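Local coordinates for protein DnaB intein (PDB 1MI8) that probably excises itself from a replicative DNA helicase precursor by protein splicing, joining the flanking host sequences through a peptide bond, at residues D81-L86 with I153-I158. The protein carries 4 engineered substitutions. Numbering follows the deposited sequence.
Sequences DGWKRL and IVHASI. Engineered in segment 153-158: Ala156 (natural residue Asn).
Trp83 and His155 meet as a T-shaped aromatic pair, and every contact between 81-86 and 153-158 is made by this one indole. The imidazole turns its edge toward a face of the six-membered ring, with the planes at 75° and CD2 of His155 lying 3.7 Å from CE2 of Trp83. The backbone sets CB of His155 over the same ring in a CH-pi contact, and the first torsion, with CG anti to the backbone N (chi1 -159°), brings the CD2 edge over the indole as well. Packing is tightest at the far rim of the six-membered ring, where CZ3 of Trp83 comes within 3.5 Å of the backbone N of His155, while CH2 of Trp83 rests 3.7 Å from the CG2 methyl of buried Ile153. NE1 of Trp83 hydrogen-bonds to Glu37, which probably limits the indole's rotation.

The looser side belongs to exposed Asp81 and to Lys84, which touch nothing in 153-158: NZ of Lys84 lies 2.7 Å from OD1 of Asp81 in a salt bridge, above the carboxylate plane.

Away from the indole, ND1 of His155 donates a 2.6 Å hydrogen bond to O of Ala156, in the imidazole plane and onto a carbonyl lone pair; Ala156 is an engineered replacement for the natural asparagine. A penultimate histidine before the last residue, asparagine, is common at the C-terminal splice junction of inteins, built on the Hint fold, where, in the natural sequence, the asparagine side chain cyclizes.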
loop_
_atom_site.group_PDB
_atom_site.type_symbol
_atom_site.label_atom_id
_atom_site.label_comp_id
_atom_site.label_asym_id
_atom_site.label_seq_id
_atom_site.Cartn_x
_atom_site.Cartn_y
_atom_site.Cartn_z
ATOM N N ASP A 81 14.461 4.747 -6.839
ATOM C CA ASP A 81 15.180 5.965 -6.514
ATOM C C ASP A 81 15.642 6.063 -5.064
ATOM O O ASP A 81 15.584 7.097 -4.424
ATOM C CB ASP A 81 14.492 7.256 -7.089
ATOM C CG ASP A 81 13.156 7.587 -6.475
ATOM O OD1 ASP A 81 13.160 7.939 -5.286
ATOM O OD2 ASP A 81 12.111 7.531 -7.199
ATOM N N GLY A 82 16.166 4.947 -4.563
ATOM C CA GLY A 82 16.703 4.931 -3.218
ATOM C C GLY A 82 15.960 4.205 -2.122
ATOM O O GLY A 82 14.915 3.642 -2.333
ATOM N N TRP A 83 16.523 4.222 -0.931
ATOM C CA TRP A 83 15.882 3.556 0.183
ATOM C C TRP A 83 14.619 4.304 0.620
ATOM O O TRP A 83 14.608 5.531 0.680
ATOM C CB TRP A 83 16.868 3.418 1.324
ATOM C CG TRP A 83 18.014 2.474 1.028
ATOM C CD1 TRP A 83 19.326 2.813 0.726
ATOM C CD2 TRP A 83 17.999 1.042 1.146
ATOM N NE1 TRP A 83 20.115 1.686 0.677
ATOM C CE2 TRP A 83 19.334 0.586 0.933
ATOM C CE3 TRP A 83 16.997 0.106 1.418
ATOM C CZ2 TRP A 83 19.686 -0.759 0.998
ATOM C CZ3 TRP A 83 17.350 -1.258 1.482
ATOM C CH2 TRP A 83 18.687 -1.674 1.272
ATOM N N LYS A 84 13.522 3.559 0.835
ATOM C CA LYS A 84 12.241 4.162 1.285
ATOM C C LYS A 84 11.635 3.290 2.406
ATOM O O LYS A 84 11.758 2.050 2.400
ATOM C CB LYS A 84 11.221 4.240 0.121
ATOM C CG LYS A 84 11.526 5.253 -1.019
ATOM C CD LYS A 84 10.270 5.398 -1.909
ATOM C CE LYS A 84 10.374 6.583 -2.865
ATOM N NZ LYS A 84 11.669 6.481 -3.517
ATOM N N ARG A 85 10.993 3.944 3.367
ATOM C CA ARG A 85 10.352 3.284 4.495
ATOM C C ARG A 85 9.149 2.545 3.936
ATOM O O ARG A 85 8.504 3.001 2.957
ATOM C CB ARG A 85 9.821 4.338 5.516
ATOM C CG ARG A 85 10.879 5.124 6.339
ATOM C CD ARG A 85 10.262 6.422 6.970
ATOM N NE ARG A 85 9.080 6.123 7.763
ATOM C CZ ARG A 85 9.049 6.140 9.091
ATOM N NH1 ARG A 85 10.150 6.467 9.768
ATOM N NH2 ARG A 85 7.931 5.772 9.738
ATOM N N LEU A 86 8.827 1.409 4.554
ATOM C CA LEU A 86 7.667 0.630 4.137
ATOM C C LEU A 86 6.421 1.592 4.026
ATOM O O LEU A 86 5.620 1.519 3.057
ATOM C CB LEU A 86 7.391 -0.503 5.185
ATOM C CG LEU A 86 6.337 -1.551 4.791
ATOM C CD1 LEU A 86 6.546 -2.848 5.540
ATOM C CD2 LEU A 86 4.983 -0.987 5.056
ATOM N N ILE A 153 15.645 -7.556 -0.694
ATOM C CA ILE A 153 16.744 -6.734 -0.138
ATOM C C ILE A 153 16.178 -5.816 0.946
ATOM O O ILE A 153 15.236 -5.058 0.689
ATOM C CB ILE A 153 17.358 -5.813 -1.183
ATOM C CG1 ILE A 153 18.030 -6.645 -2.304
ATOM C CG2 ILE A 153 18.429 -4.947 -0.517
ATOM C CD1 ILE A 153 19.239 -7.355 -1.809
ATOM N N VAL A 154 16.737 -5.869 2.152
ATOM C CA VAL A 154 16.242 -4.968 3.197
ATOM C C VAL A 154 17.422 -4.274 3.936
ATOM O O VAL A 154 18.507 -4.833 4.050
ATOM C CB VAL A 154 15.360 -5.734 4.219
ATOM C CG1 VAL A 154 14.232 -6.480 3.460
ATOM C CG2 VAL A 154 16.221 -6.719 5.065
ATOM N N HIS A 155 17.164 -3.076 4.449
ATOM C CA HIS A 155 18.173 -2.287 5.130
ATOM C C HIS A 155 18.468 -2.835 6.514
ATOM O O HIS A 155 17.590 -3.356 7.203
ATOM C CB HIS A 155 17.691 -0.838 5.265
ATOM C CG HIS A 155 18.802 0.138 5.484
ATOM N ND1 HIS A 155 19.490 0.223 6.673
ATOM C CD2 HIS A 155 19.402 1.014 4.638
ATOM C CE1 HIS A 155 20.473 1.100 6.548
ATOM N NE2 HIS A 155 20.440 1.596 5.326
ATOM N N ALA A 156 19.706 -2.694 6.930
ATOM C CA ALA A 156 20.098 -3.176 8.233
ATOM C C ALA A 156 20.116 -2.059 9.274
ATOM O O ALA A 156 19.805 -0.892 8.997
ATOM C CB ALA A 156 21.456 -3.833 8.142
ATOM N N SER A 157 20.489 -2.441 10.478
ATOM C CA SER A 157 20.576 -1.515 11.594
ATOM C C SER A 157 20.997 -0.036 11.397
ATOM O O SER A 157 21.935 0.289 10.652
ATOM C CB SER A 157 21.492 -2.121 12.636
ATOM O OG SER A 157 21.490 -1.276 13.745
ATOM N N ILE A 158 20.312 0.815 12.162
ATOM C CA ILE A 158 20.446 2.286 12.258
ATOM C C ILE A 158 19.883 3.027 11.038
ATOM O O ILE A 158 20.202 4.229 10.810
ATOM C CB ILE A 158 21.920 2.759 12.537
ATOM C CG1 ILE A 158 22.520 1.995 13.722
ATOM C CG2 ILE A 158 21.933 4.266 12.941
ATOM C CD1 ILE A 158 23.877 2.528 14.169
ATOM O OXT ILE A 158 19.058 2.396 10.342
#